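Local coordinates for tail fiber protein (Acinetobacter phage AM24, PDB 5W5P), which probably recognises and degrades the capsular polysaccharide of Acinetobacter baumannii as the trimeric tailspike of the phage, at residues R278-C289 against P304-L315; A512-G523 against V535-Q546. All coordinates share one frame; numbering follows the deposited sequence.

Contact 1 of 2, residues R278-C289 against P304-L315; sequences RGFNVTVSRNFC and PAVNVIRCDGNL
V282 and I309 stand one above the other on successive turns of a right-handed parallel beta-helix, the fold of many phage tailspikes, their CG1 atoms 4.0 Å apart; V296 of strand 294-298, in another sheet of the coil, packs against I309. The axes of strands 282-285 and 308-310 run nearly parallel, 4.8 Å apart at closest approach. V282 N bonds to V308 O, V282 O receives R310 N, and V284 N reaches R310 O.

Arginine-to-carbonyl bonds mark the first part of the contact. NH1 and NH2 of R278 grip N307 OD1 end-on, each at 2.9 Å, with the oxygen in the guanidinium plane. NH2 also bonds to A305 O, which lies near that plane, while P304 O sits over the centre of one face and F280 CZ lies over the other, toward its rim. E252 takes R278 NE. Further along, the bent R310 chain (chi2 85°) brings NH2 to N281 OD1; NH1 makes weak bonds to the same oxygen and to G335 O of the second subunit.

Toward the end of the pairing, polar side chains add to backbone bonds such as L315 N to N287 O. D312 N bonds to S285 OG, while D312 OD1 receives I334 N. The N314 amide spans the turn: OD1 accepts N287 N at 3.0 Å, and ND2 meets V284 O almost straight at 175°, with that oxygen in the amide plane.

Contact 2 of 2, residues A512-G523 against V535-Q546; sequences AAVAKVSLVVQG and VYVAASLTGFTQ
A long beta hairpin in the C-terminal domain brings 512-523 and 535-546 together, with the second strand at one margin of a five-stranded antiparallel sheet. The strands run at 155° to each other. Paired backbone bonds join V514 with T545, S518 with S540, V520 with A538 and Q522 with Y536.

Between K516 and V517 the register slips by one residue. Here T542 and G543 both face K516 in a classic beta bulge: K516 O accepts T542 N at 2.7 Å and G543 N at 3.2 Å, and K516 N returns a nearly straight bond (175°) to G543 O. T542 turns CG2 onto S518 CB, 3.7 Å away. The lysine chain bends at chi2 and chi3 and leads away from the hairpin, NZ reaching N497 and a salt bridge to D495 of the third subunit.

The face carrying V517, L519 and V521 is largely apolar. L519 CD2 fits against A539 CB at 3.5 Å and also meets V537 CG1, while V517 CG1 packs on the same alanine methyl; L569 covers V517, A539 and L541. V521 and V537 lie side by side, their CG2 atoms 4.0 Å apart. On the other side, V514 and T545 cross obliquely. Rotation of V514 places CG1 between its backbone N and carbonyl carbon (chi1 49°), bringing that methyl within 3.5 Å of T545 CG2.

How the contacts relate
After a short N-terminal region that includes the small antiparallel sheet of strands 56-59 to 97-100, the chain enters the parallel coil. Contact 1 joins one rung to the next, closing a loop of 14 residues that includes strand 294-298. The coil continues to strand 431-432 before the chain forms the antiparallel C-terminal sheets, where contact 2 closes a hairpin through an 11-residue connection without helix or strand. The contacts lie in series, neither nested nor crossed; the centres of contact 1 and contact 2 are about 52 Å apart. One connects turns within the central shaft, the other two neighbouring strands of the C-terminal domain; both also touch the second and third subunits of the trimer.

Contact 1 of 2, residues R278-C289 against P304-L315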
loop_
_atom_site.group_PDB
_atom_site.type_symbol
_atom_site.label_atom_id
_atom_site.label_comp_id
_atom_site.label_asym_id
_atom_site.label_seq_id
_atom_site.Cartn_x
_atom_site.Cartn_y
_atom_site.Cartn_z
ATOM N N ARG A 278 -6.131 -8.128 21.563
ATOM C CA ARG A 278 -7.137 -8.197 20.517
ATOM C C ARG A 278 -7.160 -6.853 19.802
ATOM O O ARG A 278 -6.860 -5.817 20.404
ATOM C CB ARG A 278 -8.510 -8.557 21.107
ATOM C CG ARG A 278 -9.635 -8.671 20.093
ATOM C CD ARG A 278 -10.102 -10.111 19.959
ATOM N NE ARG A 278 -11.321 -10.262 19.170
ATOM C CZ ARG A 278 -11.424 -10.031 17.863
ATOM N NH1 ARG A 278 -12.593 -10.213 17.257
ATOM N NH2 ARG A 278 -10.373 -9.630 17.158
ATOM N N GLY A 279 -7.496 -6.878 18.518
ATOM C CA GLY A 279 -7.468 -5.667 17.717
ATOM C C GLY A 279 -8.512 -5.691 16.628
ATOM O O GLY A 279 -8.889 -6.752 16.126
ATOM N N PHE A 280 -8.985 -4.500 16.262
ATOM C CA PHE A 280 -9.886 -4.305 15.130
ATOM C C PHE A 280 -9.363 -3.135 14.315
ATOM O O PHE A 280 -9.172 -2.044 14.857
ATOM C CB PHE A 280 -11.326 -4.016 15.581
ATOM C CG PHE A 280 -11.938 -5.091 16.438
ATOM C CD1 PHE A 280 -11.739 -5.098 17.815
ATOM C CD2 PHE A 280 -12.742 -6.076 15.875
ATOM C CE1 PHE A 280 -12.312 -6.078 18.612
ATOM C CE2 PHE A 280 -13.319 -7.059 16.670
ATOM C CZ PHE A 280 -13.102 -7.060 18.039
ATOM N N ASN A 281 -9.134 -3.355 13.023
ATOM C CA ASN A 281 -8.805 -2.291 12.076
ATOM C C ASN A 281 -7.598 -1.484 12.560
ATOM O O ASN A 281 -7.681 -0.310 12.907
ATOM C CB ASN A 281 -10.028 -1.398 11.848
ATOM C CG ASN A 281 -9.758 -0.283 10.864
ATOM O OD1 ASN A 281 -9.189 -0.503 9.793
ATOM N ND2 ASN A 281 -10.163 0.932 11.227
ATOM N N VAL A 282 -6.462 -2.166 12.573
ATOM C CA VAL A 282 -5.226 -1.653 13.143
ATOM C C VAL A 282 -4.274 -1.331 12.000
ATOM O O VAL A 282 -4.147 -2.108 11.049
ATOM C CB VAL A 282 -4.601 -2.668 14.121
ATOM C CG1 VAL A 282 -3.179 -2.256 14.515
ATOM C CG2 VAL A 282 -5.498 -2.846 15.337
ATOM N N THR A 283 -3.628 -0.167 12.077
ATOM C CA THR A 283 -2.669 0.264 11.067
ATOM C C THR A 283 -1.408 0.757 11.759
ATOM O O THR A 283 -1.481 1.616 12.644
ATOM C CB THR A 283 -3.242 1.375 10.178
ATOM O OG1 THR A 283 -4.537 0.989 9.695
ATOM C CG2 THR A 283 -2.317 1.630 8.999
ATOM N N VAL A 284 -0.260 0.197 11.372
ATOM C CA VAL A 284 1.025 0.672 11.872
ATOM C C VAL A 284 1.990 0.741 10.695
ATOM O O VAL A 284 2.675 -0.239 10.384
ATOM C CB VAL A 284 1.564 -0.234 12.998
ATOM C CG1 VAL A 284 2.899 0.282 13.494
ATOM C CG2 VAL A 284 0.560 -0.337 14.152
ATOM N N SER A 285 2.053 1.900 10.033
ATOM C CA SER A 285 2.754 2.029 8.764
ATOM C C SER A 285 3.653 3.260 8.743
ATOM O O SER A 285 3.328 4.301 9.323
ATOM C CB SER A 285 1.765 2.111 7.596
ATOM O OG SER A 285 0.983 0.936 7.499
ATOM N N ARG A 286 4.794 3.121 8.054
ATOM C CA ARG A 286 5.674 4.238 7.706
ATOM C C ARG A 286 6.166 4.984 8.952
ATOM O O ARG A 286 6.165 6.214 9.011
ATOM C CB ARG A 286 4.982 5.193 6.723
ATOM C CG ARG A 286 4.717 4.584 5.343
ATOM C CD ARG A 286 3.631 5.338 4.576
ATOM N NE ARG A 286 2.281 4.911 4.947
ATOM C CZ ARG A 286 1.627 3.897 4.381
ATOM N NH1 ARG A 286 2.193 3.195 3.412
ATOM N NH2 ARG A 286 0.403 3.581 4.784
ATOM N N ASN A 287 6.613 4.228 9.948
ATOM C CA ASN A 287 7.209 4.791 11.150
ATOM C C ASN A 287 8.700 4.483 11.187
ATOM O O ASN A 287 9.120 3.375 10.848
ATOM C CB ASN A 287 6.550 4.243 12.422
ATOM C CG ASN A 287 5.052 4.443 12.447
ATOM O OD1 ASN A 287 4.286 3.566 12.034
ATOM N ND2 ASN A 287 4.621 5.584 12.963
ATOM N N PHE A 288 9.494 5.462 11.614
ATOM C CA PHE A 288 10.933 5.285 11.811
ATOM C C PHE A 288 11.159 4.752 13.226
ATOM O O PHE A 288 11.169 5.516 14.193
ATOM C CB PHE A 288 11.667 6.607 11.601
ATOM C CG PHE A 288 11.560 7.158 10.203
ATOM C CD1 PHE A 288 11.603 6.310 9.105
ATOM C CD2 PHE A 288 11.423 8.526 9.987
ATOM C CE1 PHE A 288 11.514 6.812 7.817
ATOM C CE2 PHE A 288 11.334 9.036 8.700
ATOM C CZ PHE A 288 11.381 8.174 7.613
ATOM N N CYS A 289 11.350 3.442 13.363
ATOM C CA CYS A 289 11.518 2.818 14.676
ATOM C C CYS A 289 12.964 2.379 14.862
ATOM O O CYS A 289 13.453 1.514 14.128
ATOM C CB CYS A 289 10.579 1.628 14.854
ATOM S SG CYS A 289 8.913 1.887 14.239
ATOM N N PRO A 304 -10.973 -14.391 15.454
ATOM C CA PRO A 304 -9.527 -14.177 15.507
ATOM C C PRO A 304 -9.102 -13.324 16.692
ATOM O O PRO A 304 -9.935 -12.937 17.514
ATOM C CB PRO A 304 -9.260 -13.432 14.206
ATOM C CG PRO A 304 -10.474 -12.547 14.081
ATOM C CD PRO A 304 -11.639 -13.314 14.697
ATOM N N ALA A 305 -7.804 -13.043 16.774
ATOM C CA ALA A 305 -7.302 -12.015 17.675
ATOM C C ALA A 305 -7.257 -10.645 17.012
ATOM O O ALA A 305 -7.499 -9.631 17.679
ATOM C CB ALA A 305 -5.903 -12.386 18.181
ATOM N N VAL A 306 -6.970 -10.596 15.712
ATOM C CA VAL A 306 -6.812 -9.349 14.974
ATOM C C VAL A 306 -7.726 -9.387 13.758
ATOM O O VAL A 306 -7.568 -10.248 12.885
ATOM C CB VAL A 306 -5.354 -9.121 14.538
ATOM C CG1 VAL A 306 -5.201 -7.745 13.913
ATOM C CG2 VAL A 306 -4.402 -9.295 15.719
ATOM N N ASN A 307 -8.675 -8.462 13.700
ATOM C CA ASN A 307 -9.548 -8.285 12.543
ATOM C C ASN A 307 -8.951 -7.167 11.695
ATOM O O ASN A 307 -9.200 -5.986 11.950
ATOM C CB ASN A 307 -10.975 -7.957 12.974
ATOM C CG ASN A 307 -11.749 -9.187 13.432
ATOM O OD1 ASN A 307 -11.716 -9.557 14.607
ATOM N ND2 ASN A 307 -12.444 -9.828 12.498
ATOM N N VAL A 308 -8.161 -7.554 10.689
ATOM C CA VAL A 308 -7.434 -6.653 9.792
ATOM C C VAL A 308 -6.313 -5.925 10.525
ATOM O O VAL A 308 -6.551 -5.176 11.480
ATOM C CB VAL A 308 -8.365 -5.635 9.105
ATOM C CG1 VAL A 308 -7.582 -4.790 8.101
ATOM C CG2 VAL A 308 -9.501 -6.346 8.421
ATOM N N ILE A 309 -5.082 -6.143 10.072
ATOM C CA ILE A 309 -3.939 -5.328 10.463
ATOM C C ILE A 309 -3.114 -5.065 9.212
ATOM O O ILE A 309 -2.977 -5.942 8.351
ATOM C CB ILE A 309 -3.095 -5.999 11.571
ATOM C CG1 ILE A 309 -1.917 -5.106 11.976
ATOM C CG2 ILE A 309 -2.594 -7.368 11.134
ATOM C CD1 ILE A 309 -1.193 -5.571 13.210
ATOM N N ARG A 310 -2.598 -3.847 9.091
ATOM C CA ARG A 310 -1.677 -3.500 8.018
ATOM C C ARG A 310 -0.436 -2.904 8.657
ATOM O O ARG A 310 -0.545 -2.025 9.519
ATOM C CB ARG A 310 -2.287 -2.503 7.022
ATOM C CG ARG A 310 -3.723 -2.787 6.626
ATOM C CD ARG A 310 -4.705 -2.205 7.635
ATOM N NE ARG A 310 -5.996 -1.921 7.019
ATOM C CZ ARG A 310 -7.101 -1.643 7.702
ATOM N NH1 ARG A 310 -8.239 -1.410 7.061
ATOM N NH2 ARG A 310 -7.069 -1.603 9.026
ATOM N N CYS A 311 0.733 -3.391 8.252
ATOM C CA CYS A 311 2.015 -2.853 8.703
ATOM C C CYS A 311 2.886 -2.674 7.464
ATOM O O CYS A 311 3.500 -3.636 6.991
ATOM C CB CYS A 311 2.672 -3.770 9.730
ATOM S SG CYS A 311 1.668 -4.095 11.215
ATOM N N ASP A 312 2.940 -1.448 6.941
ATOM C CA ASP A 312 3.578 -1.171 5.662
ATOM C C ASP A 312 4.682 -0.129 5.806
ATOM O O ASP A 312 4.557 0.823 6.583
ATOM C CB ASP A 312 2.549 -0.690 4.633
ATOM C CG ASP A 312 1.384 -1.654 4.474
ATOM O OD1 ASP A 312 1.576 -2.867 4.707
ATOM O OD2 ASP A 312 0.277 -1.198 4.108
ATOM N N GLY A 313 5.765 -0.322 5.053
ATOM C CA GLY A 313 6.802 0.685 4.918
ATOM C C GLY A 313 7.434 1.169 6.205
ATOM O O GLY A 313 7.969 2.282 6.239
ATOM N N ASN A 314 7.394 0.369 7.269
ATOM C CA ASN A 314 8.036 0.747 8.517
ATOM C C ASN A 314 9.549 0.560 8.427
ATOM O O ASN A 314 10.062 -0.216 7.617
ATOM C CB ASN A 314 7.502 -0.087 9.680
ATOM C CG ASN A 314 6.093 0.292 10.075
ATOM O OD1 ASN A 314 5.852 1.376 10.609
ATOM N ND2 ASN A 314 5.152 -0.611 9.827
ATOM N N LEU A 315 10.261 1.293 9.280
ATOM C CA LEU A 315 11.664 1.028 9.569
ATOM C C LEU A 315 11.741 0.317 10.913
ATOM O O LEU A 315 11.096 0.742 11.878
ATOM C CB LEU A 315 12.475 2.323 9.590
ATOM C CG LEU A 315 13.834 2.368 10.293
ATOM C CD1 LEU A 315 14.906 1.726 9.450
ATOM C CD2 LEU A 315 14.202 3.814 10.588
HETATM O O HOH W 1 -0.699 0.877 5.738
HETATM O O HOH W 2 0.355 0.898 1.913
#

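Contact 2 of 2, residues A512-G523 against V535-Q546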
loop_
_atom_site.group_PDB
_atom_site.type_symbol
_atom_site.label_atom_id
_atom_site.label_comp_id
_atom_site.label_asym_id
_atom_site.label_seq_id
_atom_site.Cartn_x
_atom_site.Cartn_y
_atom_site.Cartn_z
ATOM N N ALA A 512 -17.603 -36.664 -28.276
ATOM C CA ALA A 512 -16.586 -35.955 -27.517
ATOM C C ALA A 512 -15.428 -36.899 -27.237
ATOM O O ALA A 512 -15.636 -38.073 -26.934
ATOM C CB ALA A 512 -17.151 -35.391 -26.205
ATOM N N ALA A 513 -14.215 -36.365 -27.334
ATOM C CA ALA A 513 -13.007 -37.136 -27.095
ATOM C C ALA A 513 -11.907 -36.185 -26.650
ATOM O O ALA A 513 -12.059 -34.960 -26.694
ATOM C CB ALA A 513 -12.582 -37.907 -28.349
ATOM N N VAL A 514 -10.788 -36.760 -26.222
ATOM C CA VAL A 514 -9.624 -35.969 -25.834
ATOM C C VAL A 514 -8.372 -36.761 -26.188
ATOM O O VAL A 514 -8.304 -37.973 -25.955
ATOM C CB VAL A 514 -9.660 -35.588 -24.338
ATOM C CG1 VAL A 514 -9.958 -36.802 -23.479
ATOM C CG2 VAL A 514 -8.359 -34.914 -23.907
ATOM N N ALA A 515 -7.400 -36.078 -26.786
ATOM C CA ALA A 515 -6.115 -36.662 -27.138
ATOM C C ALA A 515 -5.016 -36.050 -26.283
ATOM O O ALA A 515 -5.024 -34.844 -26.009
ATOM C CB ALA A 515 -5.797 -36.443 -28.621
ATOM N N LYS A 516 -4.074 -36.883 -25.859
ATOM C CA LYS A 516 -2.883 -36.439 -25.148
ATOM C C LYS A 516 -1.683 -36.608 -26.073
ATOM O O LYS A 516 -1.365 -37.731 -26.482
ATOM C CB LYS A 516 -2.693 -37.233 -23.856
ATOM C CG LYS A 516 -3.955 -37.360 -23.012
ATOM C CD LYS A 516 -4.452 -36.004 -22.544
ATOM C CE LYS A 516 -3.429 -35.333 -21.636
ATOM N NZ LYS A 516 -3.919 -34.051 -21.039
ATOM N N VAL A 517 -1.028 -35.497 -26.406
ATOM C CA VAL A 517 0.090 -35.482 -27.342
ATOM C C VAL A 517 1.317 -34.917 -26.641
ATOM O O VAL A 517 1.201 -34.026 -25.793
ATOM C CB VAL A 517 -0.245 -34.662 -28.607
ATOM C CG1 VAL A 517 0.923 -34.660 -29.576
ATOM C CG2 VAL A 517 -1.487 -35.221 -29.283
ATOM N N SER A 518 2.489 -35.444 -26.991
ATOM C CA SER A 518 3.769 -34.930 -26.525
ATOM C C SER A 518 4.585 -34.466 -27.727
ATOM O O SER A 518 4.574 -35.112 -28.780
ATOM C CB SER A 518 4.534 -35.999 -25.734
ATOM O OG SER A 518 5.532 -35.423 -24.911
ATOM N N LEU A 519 5.287 -33.339 -27.571
ATOM C CA LEU A 519 6.018 -32.706 -28.661
ATOM C C LEU A 519 7.454 -32.408 -28.257
ATOM O O LEU A 519 7.753 -32.170 -27.085
ATOM C CB LEU A 519 5.378 -31.379 -29.095
ATOM C CG LEU A 519 3.879 -31.328 -29.342
ATOM C CD1 LEU A 519 3.452 -29.899 -29.606
ATOM C CD2 LEU A 519 3.544 -32.205 -30.513
ATOM N N VAL A 520 8.332 -32.380 -29.256
ATOM C CA VAL A 520 9.675 -31.832 -29.115
ATOM C C VAL A 520 9.924 -30.911 -30.304
ATOM O O VAL A 520 9.602 -31.262 -31.444
ATOM C CB VAL A 520 10.746 -32.941 -29.030
ATOM C CG1 VAL A 520 10.565 -33.959 -30.153
ATOM C CG2 VAL A 520 12.149 -32.346 -29.041
ATOM N N VAL A 521 10.460 -29.720 -30.038
ATOM C CA VAL A 521 10.740 -28.721 -31.066
ATOM C C VAL A 521 12.236 -28.433 -31.057
ATOM O O VAL A 521 12.798 -28.107 -30.006
ATOM C CB VAL A 521 9.932 -27.426 -30.834
ATOM C CG1 VAL A 521 9.949 -26.549 -32.079
ATOM C CG2 VAL A 521 8.502 -27.751 -30.424
ATOM N N GLN A 522 12.877 -28.545 -32.221
ATOM C CA GLN A 522 14.315 -28.318 -32.309
ATOM C C GLN A 522 14.701 -27.965 -33.740
ATOM O O GLN A 522 14.237 -28.599 -34.693
ATOM C CB GLN A 522 15.106 -29.548 -31.842
ATOM C CG GLN A 522 16.624 -29.465 -32.060
ATOM C CD GLN A 522 17.329 -28.569 -31.040
ATOM O OE1 GLN A 522 17.131 -28.702 -29.828
ATOM N NE2 GLN A 522 18.164 -27.656 -31.532
ATOM N N GLY A 523 15.563 -26.958 -33.876
ATOM C CA GLY A 523 16.116 -26.541 -35.144
ATOM C C GLY A 523 17.634 -26.519 -35.091
ATOM O O GLY A 523 18.270 -27.305 -34.384
ATOM N N VAL A 535 12.247 -24.610 -37.456
ATOM C CA VAL A 535 12.308 -25.543 -36.340
ATOM C C VAL A 535 11.284 -26.644 -36.582
ATOM O O VAL A 535 10.194 -26.389 -37.104
ATOM C CB VAL A 535 12.061 -24.846 -34.986
ATOM C CG1 VAL A 535 13.275 -24.002 -34.607
ATOM C CG2 VAL A 535 10.794 -24.005 -35.038
ATOM N N TYR A 536 11.634 -27.864 -36.200
ATOM C CA TYR A 536 10.852 -29.037 -36.551
ATOM C C TYR A 536 10.198 -29.637 -35.314
ATOM O O TYR A 536 10.701 -29.505 -34.195
ATOM C CB TYR A 536 11.733 -30.069 -37.257
ATOM C CG TYR A 536 12.615 -29.441 -38.315
ATOM C CD1 TYR A 536 12.105 -29.123 -39.570
ATOM C CD2 TYR A 536 13.950 -29.148 -38.057
ATOM C CE1 TYR A 536 12.899 -28.542 -40.544
ATOM C CE2 TYR A 536 14.752 -28.563 -39.026
ATOM C CZ TYR A 536 14.219 -28.263 -40.269
ATOM O OH TYR A 536 15.004 -27.684 -41.242
ATOM N N VAL A 537 9.058 -30.293 -35.534
ATOM C CA VAL A 537 8.244 -30.864 -34.471
ATOM C C VAL A 537 8.085 -32.357 -34.715
ATOM O O VAL A 537 7.851 -32.791 -35.849
ATOM C CB VAL A 537 6.861 -30.182 -34.388
ATOM C CG1 VAL A 537 5.953 -30.918 -33.410
ATOM C CG2 VAL A 537 7.005 -28.716 -34.003
ATOM N N ALA A 538 8.216 -33.140 -33.647
ATOM C CA ALA A 538 7.828 -34.543 -33.632
ATOM C C ALA A 538 6.771 -34.731 -32.553
ATOM O O ALA A 538 6.958 -34.294 -31.414
ATOM C CB ALA A 538 9.030 -35.453 -33.373
ATOM N N ALA A 539 5.662 -35.364 -32.917
ATOM C CA ALA A 539 4.533 -35.574 -32.026
ATOM C C ALA A 539 4.323 -37.061 -31.769
ATOM O O ALA A 539 4.679 -37.914 -32.584
ATOM C CB ALA A 539 3.252 -34.972 -32.613
ATOM N N SER A 540 3.716 -37.362 -30.625
ATOM C CA SER A 540 3.396 -38.739 -30.279
ATOM C C SER A 540 2.099 -38.757 -29.489
ATOM O O SER A 540 1.948 -38.001 -28.528
ATOM C CB SER A 540 4.526 -39.375 -29.469
ATOM O OG SER A 540 4.271 -40.743 -29.230
ATOM N N LEU A 541 1.167 -39.611 -29.899
ATOM C CA LEU A 541 -0.105 -39.770 -29.198
ATOM C C LEU A 541 0.143 -40.597 -27.942
ATOM O O LEU A 541 0.294 -41.819 -28.010
ATOM C CB LEU A 541 -1.136 -40.430 -30.106
ATOM C CG LEU A 541 -2.549 -40.600 -29.548
ATOM C CD1 LEU A 541 -3.192 -39.241 -29.289
ATOM C CD2 LEU A 541 -3.412 -41.441 -30.487
ATOM N N THR A 542 0.189 -39.932 -26.787
ATOM C CA THR A 542 0.435 -40.619 -25.526
ATOM C C THR A 542 -0.838 -41.139 -24.875
ATOM O O THR A 542 -0.775 -42.081 -24.080
ATOM C CB THR A 542 1.155 -39.695 -24.536
ATOM O OG1 THR A 542 0.197 -38.883 -23.840
ATOM C CG2 THR A 542 2.141 -38.802 -25.263
ATOM N N GLY A 543 -1.986 -40.546 -25.179
ATOM C CA GLY A 543 -3.228 -40.965 -24.562
ATOM C C GLY A 543 -4.408 -40.584 -25.420
ATOM O O GLY A 543 -4.357 -39.615 -26.185
ATOM N N PHE A 544 -5.483 -41.359 -25.296
ATOM C CA PHE A 544 -6.705 -41.082 -26.034
ATOM C C PHE A 544 -7.871 -41.743 -25.318
ATOM O O PHE A 544 -7.750 -42.870 -24.831
ATOM C CB PHE A 544 -6.614 -41.580 -27.484
ATOM C CG PHE A 544 -7.868 -41.353 -28.279
ATOM C CD1 PHE A 544 -8.104 -40.137 -28.892
ATOM C CD2 PHE A 544 -8.814 -42.355 -28.407
ATOM C CE1 PHE A 544 -9.258 -39.922 -29.620
ATOM C CE2 PHE A 544 -9.971 -42.149 -29.135
ATOM C CZ PHE A 544 -10.193 -40.928 -29.741
ATOM N N THR A 545 -8.990 -41.032 -25.245
ATOM C CA THR A 545 -10.225 -41.614 -24.744
ATOM C C THR A 545 -11.389 -40.848 -25.349
ATOM O O THR A 545 -11.283 -39.651 -25.629
ATOM C CB THR A 545 -10.304 -41.596 -23.210
ATOM O OG1 THR A 545 -11.615 -41.996 -22.788
ATOM C CG2 THR A 545 -10.009 -40.223 -22.667
ATOM N N GLN A 546 -12.492 -41.557 -25.563
ATOM C CA GLN A 546 -13.685 -40.967 -26.145
ATOM C C GLN A 546 -14.907 -41.587 -25.497
ATOM O O GLN A 546 -14.863 -42.717 -25.003
ATOM C CB GLN A 546 -13.741 -41.169 -27.665
ATOM C CG GLN A 546 -13.989 -42.604 -28.107
ATOM C CD GLN A 546 -13.739 -42.806 -29.589
ATOM O OE1 GLN A 546 -14.174 -42.009 -30.421
ATOM N NE2 GLN A 546 -13.021 -43.869 -29.924
#